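Local atomic coordinates of NADH dehydrogenase, putative (PDB entry 5JWC), a protein that probably oxidises NADH and passes the electrons through its FAD to ubiquinone, as a type II NADH dehydrogenase of the malaria parasite. Residues K30-S36 with Y52-S58; N46-Y52 with S435-N440. All coordinates share one frame; numbering follows the deposited sequence.

Contact 1: residues K30-S36 with Y52-S58; sequences KIIILGS and YDVTLIS. With FAD (flavin-adenine dinucleotide), chain C.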
# COMPACT_ATOMS: atom_id res chain seq x y z
N LYS A 30 35.53 -11.11 -3.03
CA LYS A 30 34.31 -10.34 -3.18
C LYS A 30 33.38 -10.95 -4.25
O LYS A 30 33.77 -11.10 -5.42
CB LYS A 30 34.63 -8.90 -3.57
CG LYS A 30 33.73 -7.89 -2.90
CD LYS A 30 34.26 -6.46 -3.04
CE LYS A 30 33.09 -5.50 -3.30
NZ LYS A 30 33.49 -4.11 -3.71
N ILE A 31 32.16 -11.29 -3.85
CA ILE A 31 31.11 -11.66 -4.79
C ILE A 31 30.08 -10.54 -4.88
O ILE A 31 29.48 -10.16 -3.86
CB ILE A 31 30.38 -12.96 -4.39
CG1 ILE A 31 31.35 -14.12 -4.21
CG2 ILE A 31 29.32 -13.30 -5.43
CD1 ILE A 31 30.70 -15.36 -3.59
N ILE A 32 29.89 -9.99 -6.07
CA ILE A 32 28.79 -9.08 -6.30
C ILE A 32 27.64 -9.83 -6.98
O ILE A 32 27.85 -10.48 -8.00
CB ILE A 32 29.20 -7.87 -7.17
CG1 ILE A 32 30.20 -6.97 -6.42
CG2 ILE A 32 27.97 -7.08 -7.58
CD1 ILE A 32 30.47 -5.67 -7.14
N ILE A 33 26.45 -9.75 -6.40
CA ILE A 33 25.24 -10.29 -7.00
C ILE A 33 24.43 -9.16 -7.62
O ILE A 33 24.09 -8.19 -6.93
CB ILE A 33 24.37 -11.00 -5.96
CG1 ILE A 33 25.18 -12.05 -5.21
CG2 ILE A 33 23.11 -11.62 -6.61
CD1 ILE A 33 24.51 -12.41 -3.90
N LEU A 34 24.12 -9.27 -8.91
CA LEU A 34 23.28 -8.26 -9.53
C LEU A 34 21.86 -8.80 -9.60
O LEU A 34 21.61 -9.79 -10.28
CB LEU A 34 23.76 -7.91 -10.93
CG LEU A 34 25.19 -7.41 -11.06
CD1 LEU A 34 25.44 -7.00 -12.53
CD2 LEU A 34 25.43 -6.24 -10.10
N GLY A 35 20.94 -8.14 -8.90
CA GLY A 35 19.53 -8.52 -8.95
C GLY A 35 19.07 -9.07 -7.62
O GLY A 35 19.78 -9.86 -6.96
N SER A 36 17.87 -8.66 -7.22
CA SER A 36 17.27 -9.13 -5.98
C SER A 36 16.04 -10.00 -6.27
O SER A 36 15.04 -9.94 -5.55
CB SER A 36 16.88 -7.94 -5.09
OG SER A 36 16.13 -6.96 -5.81
N TYR A 52 32.85 -15.73 2.04
CA TYR A 52 32.95 -14.68 1.05
C TYR A 52 32.44 -13.35 1.58
O TYR A 52 31.69 -13.29 2.55
CB TYR A 52 32.18 -15.06 -0.23
CG TYR A 52 32.69 -16.32 -0.93
CD1 TYR A 52 33.69 -16.24 -1.89
CD2 TYR A 52 32.15 -17.57 -0.65
CE1 TYR A 52 34.16 -17.39 -2.55
CE2 TYR A 52 32.61 -18.72 -1.30
CZ TYR A 52 33.61 -18.62 -2.24
OH TYR A 52 34.06 -19.74 -2.89
N ASP A 53 32.88 -12.28 0.93
CA ASP A 53 32.33 -10.96 1.16
C ASP A 53 31.31 -10.65 0.07
O ASP A 53 31.67 -10.36 -1.07
CB ASP A 53 33.42 -9.90 1.18
CG ASP A 53 32.87 -8.51 1.42
OD1 ASP A 53 32.19 -8.31 2.45
OD2 ASP A 53 33.12 -7.62 0.57
N VAL A 54 30.04 -10.72 0.44
CA VAL A 54 28.95 -10.70 -0.54
C VAL A 54 28.20 -9.38 -0.52
O VAL A 54 27.71 -8.95 0.53
CB VAL A 54 27.95 -11.83 -0.27
CG1 VAL A 54 26.81 -11.80 -1.31
CG2 VAL A 54 28.67 -13.19 -0.25
N THR A 55 28.09 -8.76 -1.70
CA THR A 55 27.25 -7.59 -1.83
C THR A 55 26.20 -7.82 -2.91
O THR A 55 26.53 -8.19 -4.04
CB THR A 55 28.08 -6.31 -2.17
OG1 THR A 55 29.10 -6.14 -1.19
CG2 THR A 55 27.20 -5.09 -2.18
N LEU A 56 24.93 -7.62 -2.56
CA LEU A 56 23.88 -7.67 -3.55
C LEU A 56 23.54 -6.26 -3.99
O LEU A 56 23.35 -5.35 -3.17
CB LEU A 56 22.64 -8.40 -3.02
CG LEU A 56 21.58 -8.77 -4.07
CD1 LEU A 56 20.85 -10.07 -3.60
CD2 LEU A 56 20.57 -7.65 -4.29
N ILE A 57 23.46 -6.10 -5.30
CA ILE A 57 23.19 -4.83 -5.91
C ILE A 57 21.94 -4.91 -6.78
O ILE A 57 21.88 -5.72 -7.71
CB ILE A 57 24.39 -4.37 -6.75
CG1 ILE A 57 25.61 -4.21 -5.85
CG2 ILE A 57 24.09 -3.07 -7.42
CD1 ILE A 57 26.86 -3.91 -6.60
N SER A 58 20.96 -4.08 -6.48
CA SER A 58 19.71 -4.06 -7.23
C SER A 58 18.98 -2.76 -6.97
O SER A 58 19.06 -2.24 -5.86
CB SER A 58 18.83 -5.25 -6.84
OG SER A 58 17.58 -5.15 -7.47
PA FAD C . 13.77 -11.55 -11.48
O1A FAD C . 12.80 -10.74 -12.27
O2A FAD C . 13.14 -12.43 -10.45
O5B FAD C . 14.87 -10.60 -10.79
C5B FAD C . 15.64 -9.69 -11.54
C4B FAD C . 16.23 -8.70 -10.54
O4B FAD C . 17.22 -7.93 -11.19
C3B FAD C . 15.17 -7.73 -10.02
O3B FAD C . 15.39 -7.53 -8.64
C2B FAD C . 15.48 -6.44 -10.74
O2B FAD C . 15.12 -5.33 -9.96
C1B FAD C . 17.00 -6.58 -10.86
N9A FAD C . 17.62 -5.76 -11.90
C8A FAD C . 17.12 -5.44 -13.14
N7A FAD C . 18.05 -4.68 -13.77
C5A FAD C . 19.12 -4.53 -12.97
C6A FAD C . 20.32 -3.85 -13.13
N6A FAD C . 20.61 -3.27 -14.30
N1A FAD C . 21.25 -3.88 -12.12
C2A FAD C . 20.98 -4.57 -10.95
N3A FAD C . 19.78 -5.24 -10.79
C4A FAD C . 18.87 -5.20 -11.78
N1 FAD C . 7.87 -18.89 -12.60
C2 FAD C . 7.57 -20.13 -12.12
O2 FAD C . 8.43 -21.00 -12.10
N3 FAD C . 6.30 -20.41 -11.64
C4 FAD C . 5.31 -19.46 -11.63
O4 FAD C . 4.19 -19.74 -11.19
C4X FAD C . 5.62 -18.19 -12.10
N5 FAD C . 4.66 -17.19 -12.11
C5X FAD C . 4.99 -15.93 -12.59
C6 FAD C . 4.05 -14.92 -12.58
C7 FAD C . 4.35 -13.65 -13.05
C7M FAD C . 3.27 -12.59 -13.03
C8 FAD C . 5.62 -13.38 -13.53
C8M FAD C . 5.97 -12.01 -14.04
C9 FAD C . 6.58 -14.39 -13.54
C9A FAD C . 6.27 -15.66 -13.06
N10 FAD C . 7.22 -16.67 -13.06
C10 FAD C . 6.90 -17.91 -12.58
C1' FAD C . 8.60 -16.44 -13.62
C2' FAD C . 9.62 -15.93 -12.64
O2' FAD C . 9.15 -14.75 -12.06
C3' FAD C . 10.87 -15.60 -13.43
O3' FAD C . 11.29 -16.70 -14.20
C4' FAD C . 11.94 -15.20 -12.42
O4' FAD C . 11.58 -13.93 -11.95
C5' FAD C . 13.34 -15.18 -13.00
O5' FAD C . 14.23 -14.88 -11.95
P FAD C . 15.42 -13.82 -12.19
O1P FAD C . 16.28 -13.76 -10.95
O2P FAD C . 16.13 -14.25 -13.44
O3P FAD C . 14.67 -12.42 -12.51

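Contact 2: residues N46-Y52 with S435-N440; sequences NIDFKKY and SNVFNN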
# COMPACT_ATOMS: atom_id res chain seq x y z
N ASN A 46 21.69 -18.58 0.36
CA ASN A 46 22.50 -19.79 0.56
C ASN A 46 24.03 -19.60 0.58
O ASN A 46 24.75 -20.50 1.02
CB ASN A 46 22.14 -20.83 -0.51
CG ASN A 46 22.74 -22.20 -0.23
OD1 ASN A 46 22.51 -22.78 0.83
ND2 ASN A 46 23.48 -22.74 -1.20
N ILE A 47 24.52 -18.47 0.10
CA ILE A 47 25.96 -18.25 0.00
C ILE A 47 26.55 -18.06 1.41
O ILE A 47 25.94 -17.41 2.26
CB ILE A 47 26.28 -17.06 -0.90
CG1 ILE A 47 27.78 -16.98 -1.21
CG2 ILE A 47 25.72 -15.74 -0.31
CD1 ILE A 47 28.32 -18.23 -1.93
N ASP A 48 27.69 -18.69 1.67
CA ASP A 48 28.32 -18.62 2.99
C ASP A 48 28.97 -17.25 3.22
O ASP A 48 30.00 -16.94 2.61
CB ASP A 48 29.35 -19.73 3.15
CG ASP A 48 29.75 -19.96 4.61
OD1 ASP A 48 29.80 -18.99 5.38
OD2 ASP A 48 30.00 -21.14 4.97
N PHE A 49 28.39 -16.45 4.10
CA PHE A 49 28.92 -15.12 4.40
C PHE A 49 30.26 -15.18 5.14
O PHE A 49 31.01 -14.21 5.15
CB PHE A 49 27.92 -14.30 5.22
CG PHE A 49 26.70 -13.88 4.45
CD1 PHE A 49 26.75 -13.72 3.08
CD2 PHE A 49 25.50 -13.64 5.10
CE1 PHE A 49 25.61 -13.33 2.36
CE2 PHE A 49 24.37 -13.25 4.40
CZ PHE A 49 24.42 -13.10 3.04
N LYS A 50 30.56 -16.32 5.76
CA LYS A 50 31.87 -16.48 6.40
C LYS A 50 32.97 -16.64 5.35
O LYS A 50 34.06 -16.07 5.50
CB LYS A 50 31.86 -17.69 7.34
CG LYS A 50 33.13 -17.84 8.19
CD LYS A 50 32.93 -18.92 9.26
CE LYS A 50 34.09 -18.95 10.26
NZ LYS A 50 33.75 -19.80 11.45
N LYS A 51 32.68 -17.37 4.27
CA LYS A 51 33.68 -17.67 3.25
C LYS A 51 33.89 -16.52 2.28
O LYS A 51 34.99 -16.35 1.75
CB LYS A 51 33.30 -18.94 2.48
CG LYS A 51 33.10 -20.14 3.41
CD LYS A 51 32.97 -21.47 2.66
CE LYS A 51 32.91 -22.63 3.66
NZ LYS A 51 32.34 -23.89 3.06
N TYR A 52 32.85 -15.73 2.04
CA TYR A 52 32.95 -14.68 1.05
C TYR A 52 32.44 -13.35 1.58
O TYR A 52 31.69 -13.29 2.55
CB TYR A 52 32.18 -15.06 -0.23
CG TYR A 52 32.69 -16.32 -0.93
CD1 TYR A 52 33.69 -16.24 -1.89
CD2 TYR A 52 32.15 -17.57 -0.65
CE1 TYR A 52 34.16 -17.39 -2.55
CE2 TYR A 52 32.61 -18.72 -1.30
CZ TYR A 52 33.61 -18.62 -2.24
OH TYR A 52 34.06 -19.74 -2.89
N SER A 435 25.52 -21.32 -5.61
CA SER A 435 25.95 -20.91 -4.28
C SER A 435 26.61 -22.11 -3.60
O SER A 435 27.66 -21.98 -2.97
CB SER A 435 24.76 -20.35 -3.46
OG SER A 435 23.79 -21.35 -3.20
N ASN A 436 26.03 -23.30 -3.76
CA ASN A 436 26.67 -24.51 -3.26
C ASN A 436 28.04 -24.76 -3.90
O ASN A 436 28.95 -25.29 -3.25
CB ASN A 436 25.79 -25.74 -3.46
CG ASN A 436 26.39 -27.00 -2.86
OD1 ASN A 436 26.42 -27.16 -1.64
ND2 ASN A 436 26.86 -27.91 -3.71
N VAL A 437 28.18 -24.42 -5.18
CA VAL A 437 29.48 -24.56 -5.83
C VAL A 437 30.51 -23.63 -5.19
O VAL A 437 31.67 -24.04 -4.94
CB VAL A 437 29.42 -24.28 -7.35
CG1 VAL A 437 30.82 -24.13 -7.92
CG2 VAL A 437 28.72 -25.43 -8.07
N PHE A 438 30.10 -22.40 -4.89
CA PHE A 438 30.98 -21.46 -4.19
C PHE A 438 31.29 -21.90 -2.76
O PHE A 438 32.45 -21.81 -2.33
CB PHE A 438 30.39 -20.06 -4.19
CG PHE A 438 30.68 -19.28 -5.44
CD1 PHE A 438 31.83 -18.51 -5.54
CD2 PHE A 438 29.82 -19.33 -6.52
CE1 PHE A 438 32.10 -17.79 -6.68
CE2 PHE A 438 30.08 -18.62 -7.67
CZ PHE A 438 31.22 -17.85 -7.76
N ASN A 439 30.30 -22.42 -2.06
CA ASN A 439 30.51 -22.85 -0.68
C ASN A 439 31.40 -24.08 -0.53
O ASN A 439 32.18 -24.17 0.43
CB ASN A 439 29.18 -23.16 0.03
CG ASN A 439 28.31 -21.91 0.24
OD1 ASN A 439 28.78 -20.78 0.15
ND2 ASN A 439 27.02 -22.12 0.55
N ASN A 440 31.28 -25.04 -1.45
CA ASN A 440 31.83 -26.38 -1.21
C ASN A 440 32.75 -26.95 -2.29
O ASN A 440 33.21 -28.08 -2.18
CB ASN A 440 30.67 -27.34 -0.99
CG ASN A 440 29.93 -27.07 0.30
OD1 ASN A 440 30.54 -26.84 1.35
ND2 ASN A 440 28.61 -27.08 0.23

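Contact 1: residues K30-S36 with Y52-S58
The backbones of I31, I33 and G35 bond to those of D53, T55 and I57, pairing the two parallel strands of the Rossmann-type beta-alpha-beta unit that binds FAD. Four bonds join strands 30-34 and 53-57, and a fifth, from G35 N to I57 O, continues the ladder just past the first strand; I57 N to I33 O, at 2.7 Å and 171°, is both the shortest and the straightest. The packing is tight where the side chains are hydrocarbon. On the side of the sheet bearing I32, L34 and I57, I32 CG2 lies 3.5 Å from I57 CD1, closer than carbons usually sit. On the other side I33 CD1 meets V54 CG1, and F43 and L44 of helix 38-46 close over this pair. With its CG1 branch beside the backbone N (chi1 -56°), I31 brings CD1 over one face of the Y52 ring, 3.8 Å from its centroid, a CH-pi contact. The start of the pair is looser and partly exposed: K30 lies alongside D53, but its NZ stays 5.5 Å from D53 OD2 and bonds instead to F128 O. At the far end the strands open onto the cofactor. G35, the first glycine of a GxGxxG pattern, passes its CA 3.3 Å from the ribose oxygen O4B of FAD. S36 N donates to the ribose hydroxyl O3B. S36 OG is also bonded to R60 O and S58 OG to R60 N, and S58 OG donates to S36 OG across 2.9 Å.

Contact 2: residues N46-Y52 with S435-N440
The turn between helix 38-46 and strand 53-57, in the first beta-alpha-beta unit of the FAD-binding fold, docks on the last turns of helix 424-440, with the N439 side chain set between backbone groups of the loop. The carboxamide of N439 works in both directions: ND2 donates to N46 O at 2.8 Å, the acceptor lying almost in the amide plane, and OD1 receives D48 N. D48 in turn shapes the turn by accepting K50 N at OD1, an Asx turn. Next to this amide, I47 stretches its CG1 branch away from its own backbone N (chi1 -170°), which sets CD1 3.6 Å from F438 CB. The F438 ring points an edge at the face of Y52 in a T-shaped pair, planes at 79°. Y52 OH meanwhile donates to F438 O, which lies at the edge of the tyrosine ring. On the more exposed flank the extended K51 chain carries NZ to N439 O, 2.6 Å away. Two carbonyls near the helix C-terminus thus receive side-chain donors, and the positive charge of K51 probably suits the negative end of the helix dipole.

From the N terminus, the chain runs through strand 30-34, crosses over by helix 38-46, and re-enters the sheet as the parallel strand 53-57, so contact 1 closes a short loop with 15 residues between its segments. Contact 2 starts inside that loop, at the turn 46-52, and closes a far longer one at helix 424-440, with 382 residues between its segments. The two loops therefore cross rather than nest, and Y52 belongs to both. They also pack directly: I31 CD1 lies 3.9 Å from F438 CD1, and V54 CB 3.8 Å from F49 CE1. Together they tie the N-terminal FAD-binding sheet to a helix much later in the sequence.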